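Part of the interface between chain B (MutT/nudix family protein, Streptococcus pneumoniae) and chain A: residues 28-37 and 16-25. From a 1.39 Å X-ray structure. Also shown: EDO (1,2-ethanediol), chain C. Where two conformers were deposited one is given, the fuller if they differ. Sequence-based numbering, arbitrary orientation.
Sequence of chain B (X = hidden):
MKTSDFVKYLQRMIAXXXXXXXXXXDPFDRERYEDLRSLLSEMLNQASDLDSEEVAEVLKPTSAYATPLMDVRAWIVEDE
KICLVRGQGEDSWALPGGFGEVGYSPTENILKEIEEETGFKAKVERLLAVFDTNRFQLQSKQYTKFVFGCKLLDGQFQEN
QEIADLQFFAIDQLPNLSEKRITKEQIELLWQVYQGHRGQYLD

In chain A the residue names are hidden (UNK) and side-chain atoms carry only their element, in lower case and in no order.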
# COMPACT_ATOMS: atom_id res chain seq x y z
N PHE B 28 -12.84 16.74 -8.48
CA PHE B 28 -11.79 15.83 -8.03
C PHE B 28 -10.43 16.52 -8.00
O PHE B 28 -9.63 16.26 -7.12
CB PHE B 28 -11.78 14.56 -8.88
CG PHE B 28 -13.04 13.75 -8.74
CD1 PHE B 28 -13.33 13.12 -7.53
CD2 PHE B 28 -13.95 13.67 -9.78
CE1 PHE B 28 -14.50 12.38 -7.37
CE2 PHE B 28 -15.12 12.93 -9.63
CZ PHE B 28 -15.40 12.30 -8.43
N ASP B 29 -10.20 17.43 -8.94
CA ASP B 29 -9.04 18.33 -8.85
C ASP B 29 -9.17 19.21 -7.60
O ASP B 29 -8.21 19.36 -6.85
CB ASP B 29 -8.89 19.18 -10.11
CG ASP B 29 -8.32 18.42 -11.26
OD1 ASP B 29 -7.29 17.72 -11.10
OD2 ASP B 29 -8.90 18.55 -12.35
N ARG B 30 -10.37 19.74 -7.33
CA ARG B 30 -10.55 20.60 -6.17
C ARG B 30 -10.19 19.83 -4.90
O ARG B 30 -9.50 20.37 -4.03
CB ARG B 30 -11.98 21.15 -6.11
CG ARG B 30 -12.28 21.95 -4.85
CD ARG B 30 -13.54 22.81 -4.97
NE ARG B 30 -13.44 23.67 -6.15
CZ ARG B 30 -12.71 24.79 -6.21
NH1 ARG B 30 -12.08 25.22 -5.11
NH2 ARG B 30 -12.62 25.47 -7.36
N GLU B 31 -10.65 18.59 -4.78
CA GLU B 31 -10.33 17.77 -3.61
C GLU B 31 -8.81 17.58 -3.44
O GLU B 31 -8.28 17.66 -2.34
CB GLU B 31 -10.95 16.37 -3.72
CG GLU B 31 -12.43 16.21 -3.53
CD GLU B 31 -12.87 14.76 -3.67
OE1 GLU B 31 -12.05 13.85 -4.01
OE2 GLU B 31 -14.08 14.51 -3.44
N ARG B 32 -8.12 17.32 -4.54
CA ARG B 32 -6.65 17.20 -4.49
C ARG B 32 -5.99 18.49 -4.03
O ARG B 32 -5.09 18.45 -3.21
CB ARG B 32 -6.10 16.78 -5.86
CG ARG B 32 -6.34 15.30 -6.10
CD ARG B 32 -5.71 14.77 -7.38
NE ARG B 32 -6.39 15.23 -8.60
CZ ARG B 32 -7.36 14.57 -9.23
NH1 ARG B 32 -7.79 13.38 -8.79
NH2 ARG B 32 -7.87 15.07 -10.34
N TYR B 33 -6.43 19.64 -4.56
CA TYR B 33 -5.85 20.91 -4.14
C TYR B 33 -6.17 21.21 -2.68
O TYR B 33 -5.33 21.77 -1.99
CB TYR B 33 -6.29 22.08 -5.03
CG TYR B 33 -5.83 22.01 -6.49
CD1 TYR B 33 -4.49 21.88 -6.81
CD2 TYR B 33 -6.75 22.12 -7.50
CE1 TYR B 33 -4.07 21.86 -8.12
CE2 TYR B 33 -6.36 22.07 -8.83
CZ TYR B 33 -5.02 21.95 -9.13
OH TYR B 33 -4.60 21.93 -10.44
N GLU B 34 -7.37 20.85 -2.22
CA GLU B 34 -7.69 21.02 -0.80
C GLU B 34 -6.76 20.18 0.09
O GLU B 34 -6.27 20.65 1.13
CB GLU B 34 -9.15 20.65 -0.52
CG GLU B 34 -10.14 21.70 -0.99
CD GLU B 34 -11.56 21.18 -1.06
OE1 GLU B 34 -11.78 19.96 -0.87
OE2 GLU B 34 -12.47 21.99 -1.33
N ASP B 35 -6.50 18.95 -0.34
CA ASP B 35 -5.62 18.04 0.38
C ASP B 35 -4.21 18.62 0.42
O ASP B 35 -3.62 18.78 1.49
CB ASP B 35 -5.68 16.67 -0.32
CG ASP B 35 -5.06 15.50 0.47
OD1 ASP B 35 -4.49 15.68 1.57
OD2 ASP B 35 -5.16 14.38 -0.07
N LEU B 36 -3.70 18.99 -0.76
CA LEU B 36 -2.38 19.63 -0.85
C LEU B 36 -2.29 20.89 0.00
O LEU B 36 -1.30 21.08 0.71
CB LEU B 36 -2.04 19.98 -2.29
CG LEU B 36 -1.68 18.79 -3.19
CD1 LEU B 36 -1.81 19.20 -4.65
CD2 LEU B 36 -0.29 18.25 -2.89
N ARG B 37 -3.33 21.73 -0.03
CA ARG B 37 -3.27 23.00 0.72
C ARG B 37 -3.23 22.74 2.22
O ARG B 37 -2.52 23.42 2.94
CB ARG B 37 -4.47 23.91 0.38
CG ARG B 37 -4.19 25.41 0.25
CD ARG B 37 -3.43 26.07 1.38
NE ARG B 37 -3.25 27.50 1.09
CZ ARG B 37 -2.84 28.44 1.96
NH1 ARG B 37 -2.51 28.14 3.20
NH2 ARG B 37 -2.75 29.70 1.55
N UNK A 16 -0.27 12.61 -4.54
CA UNK A 16 -1.40 13.44 -4.93
C UNK A 16 -1.16 14.08 -6.29
O UNK A 16 -2.04 14.08 -7.17
c UNK A 16 -1.72 14.52 -3.87
c UNK A 16 -2.09 14.88 -1.35
c UNK A 16 -2.84 15.40 -4.42
c UNK A 16 -2.11 13.90 -2.52
N UNK A 17 0.04 14.62 -6.46
CA UNK A 17 0.41 15.30 -7.69
C UNK A 17 0.38 14.34 -8.88
O UNK A 17 -0.11 14.69 -9.97
c UNK A 17 2.19 16.67 -8.78
c UNK A 17 1.78 15.97 -7.51
o UNK A 17 1.70 16.93 -6.43
N UNK A 18 0.86 13.11 -8.69
CA UNK A 18 0.83 12.09 -9.72
C UNK A 18 -0.60 11.66 -10.06
O UNK A 18 -0.94 11.47 -11.22
o UNK A 18 4.11 10.58 -9.00
c UNK A 18 1.75 10.94 -9.31
c UNK A 18 3.24 11.38 -9.34
o UNK A 18 3.53 12.54 -9.72
N UNK A 19 -1.45 11.58 -9.03
CA UNK A 19 -2.86 11.28 -9.25
C UNK A 19 -3.51 12.39 -10.07
O UNK A 19 -4.28 12.11 -11.00
c UNK A 19 -3.56 11.08 -7.89
c UNK A 19 -5.03 10.74 -8.07
o UNK A 19 -2.91 10.02 -7.18
N UNK A 20 -3.17 13.65 -9.76
CA UNK A 20 -3.66 14.78 -10.56
C UNK A 20 -3.22 14.67 -12.02
O UNK A 20 -4.04 14.86 -12.92
N UNK A 21 -1.96 14.33 -12.26
CA UNK A 21 -1.50 14.22 -13.65
C UNK A 21 -2.24 13.14 -14.41
O UNK A 21 -2.56 13.31 -15.59
c UNK A 21 0.65 16.34 -14.37
c UNK A 21 2.24 14.91 -13.03
c UNK A 21 0.79 15.26 -13.30
c UNK A 21 0.00 14.02 -13.69
N UNK A 22 -2.50 12.01 -13.75
CA UNK A 22 -3.20 10.92 -14.41
C UNK A 22 -4.66 11.23 -14.68
O UNK A 22 -5.18 10.89 -15.74
c UNK A 22 -3.02 9.63 -13.60
c UNK A 22 -3.90 8.48 -14.14
o UNK A 22 -1.65 9.25 -13.71
N UNK A 23 -5.32 11.92 -13.75
CA UNK A 23 -6.77 12.04 -13.81
C UNK A 23 -7.33 13.36 -14.28
O UNK A 23 -8.50 13.41 -14.69
c UNK A 23 -7.37 10.22 -12.16
c UNK A 23 -7.40 11.69 -12.46
c UNK A 23 -8.30 9.38 -12.76
c UNK A 23 -8.28 8.02 -12.51
c UNK A 23 -6.40 9.67 -11.34
c UNK A 23 -6.36 8.31 -11.09
c UNK A 23 -7.31 7.48 -11.67
N UNK A 24 -6.57 14.44 -14.24
CA UNK A 24 -7.14 15.72 -14.66
C UNK A 24 -7.37 15.76 -16.17
O UNK A 24 -6.64 15.13 -16.94
c UNK A 24 -6.31 16.93 -14.21
o UNK A 24 -7.11 18.10 -14.42
c UNK A 24 -5.03 17.08 -15.01
N UNK A 25 -8.35 16.56 -16.59
CA UNK A 25 -8.70 16.70 -17.99
C UNK A 25 -8.50 18.13 -18.50
O UNK A 25 -8.80 18.44 -19.65
c UNK A 25 -9.84 13.89 -19.06
c UNK A 25 -10.15 16.25 -18.22
n UNK A 25 -10.30 11.78 -20.29
c UNK A 25 -10.39 14.77 -17.94
c UNK A 25 -10.38 12.47 -18.97
C1 EDO C . -15.87 22.00 -8.89
O1 EDO C . -15.29 21.85 -7.59
C2 EDO C . -15.85 23.48 -9.25
O2 EDO C . -14.60 24.06 -8.87
O HOH W 1 -10.18 14.58 -12.18
O HOH W 2 -10.18 17.91 -14.95

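Position 16 of chain A carries four side-chain carbons. They fork at the first, and one arm is two carbons long. CB points toward chain B, and the side chain lies against B:Arg32, B:Asp35 and B:Leu36. This is A:Ile16. Its CG2 is 3.8 Å from B:Leu36 CG and 3.8 Å from B:Arg32 CB, and its CD1 is 3.4 Å from B:Asp35 OD2.

Position 17 has one carbon bearing an oxygen and a carbon, and its CB points away. The oxygen comes near B:Leu36. The atoms fit A:Thr17. Its OG1 is 4.3 Å from B:Leu36 CD2 and is hydrogen-bonded elsewhere in the structure.

Position 18 has two carbons, the second carrying two oxygens. CB points away, and the side chain touches nothing in this stretch of chain B. It is A:Asp18.

Position 19 again has one carbon with an oxygen and a carbon, its CB set sideways. The side chain comes near B:Arg32. The residue is A:Thr19. Its CG2 is 3.9 Å from B:Arg32 NH1, and its backbone C lies over one face of that guanidinium.

Position 20 has no side-chain atoms. Its CA is 3.4 Å from B:Arg32 NE. It is A:Gly20. An ideal CB here would lie 3.6 Å from B:Arg32 NE.

Position 21 has four carbons, forked at the second, and its CB points away from chain B. It is A:Leu21 and makes no contact here.

Position 22 has one carbon with an oxygen and a carbon. It too stays clear of this stretch of chain B. It is A:Thr22.

Position 23 has one carbon followed by a six-carbon ring. CB points toward chain B and is 4.0 Å from B:Arg32 NH2, but the ring leads away. This is A:Phe23.

Position 24 has one carbon with an oxygen and a carbon. The oxygen reaches B:Asp29. It is A:Thr24, the first residue to leave helical geometry. OG1 donates a hydrogen bond to B:Asp29 OD2 at 2.8 Å.

Position 25 has four carbons in a row ending in nitrogen, leading away from chain B. It is A:Lys25. A water accepts from its backbone N and donates to B:Asp29 OD2.

The two helices run nearly antiparallel, with axes 10.3 Å apart at closest approach. B:Arg32 fills the gap as a knob among A:Ile16, A:Thr19, A:Gly20 and A:Phe23. Its NH2 forms a salt bridge with B:Asp29 OD1 at 2.8 Å, leaving B:Asp29 OD2 to receive A:Thr24. A second water accepts from B:Arg32 NH2 and donates weakly to A:Phe23 O. Apolar packing of A:Ile16 on B:Leu36 completes the contact.

Chain A 16-25: ITDTGLTFTK
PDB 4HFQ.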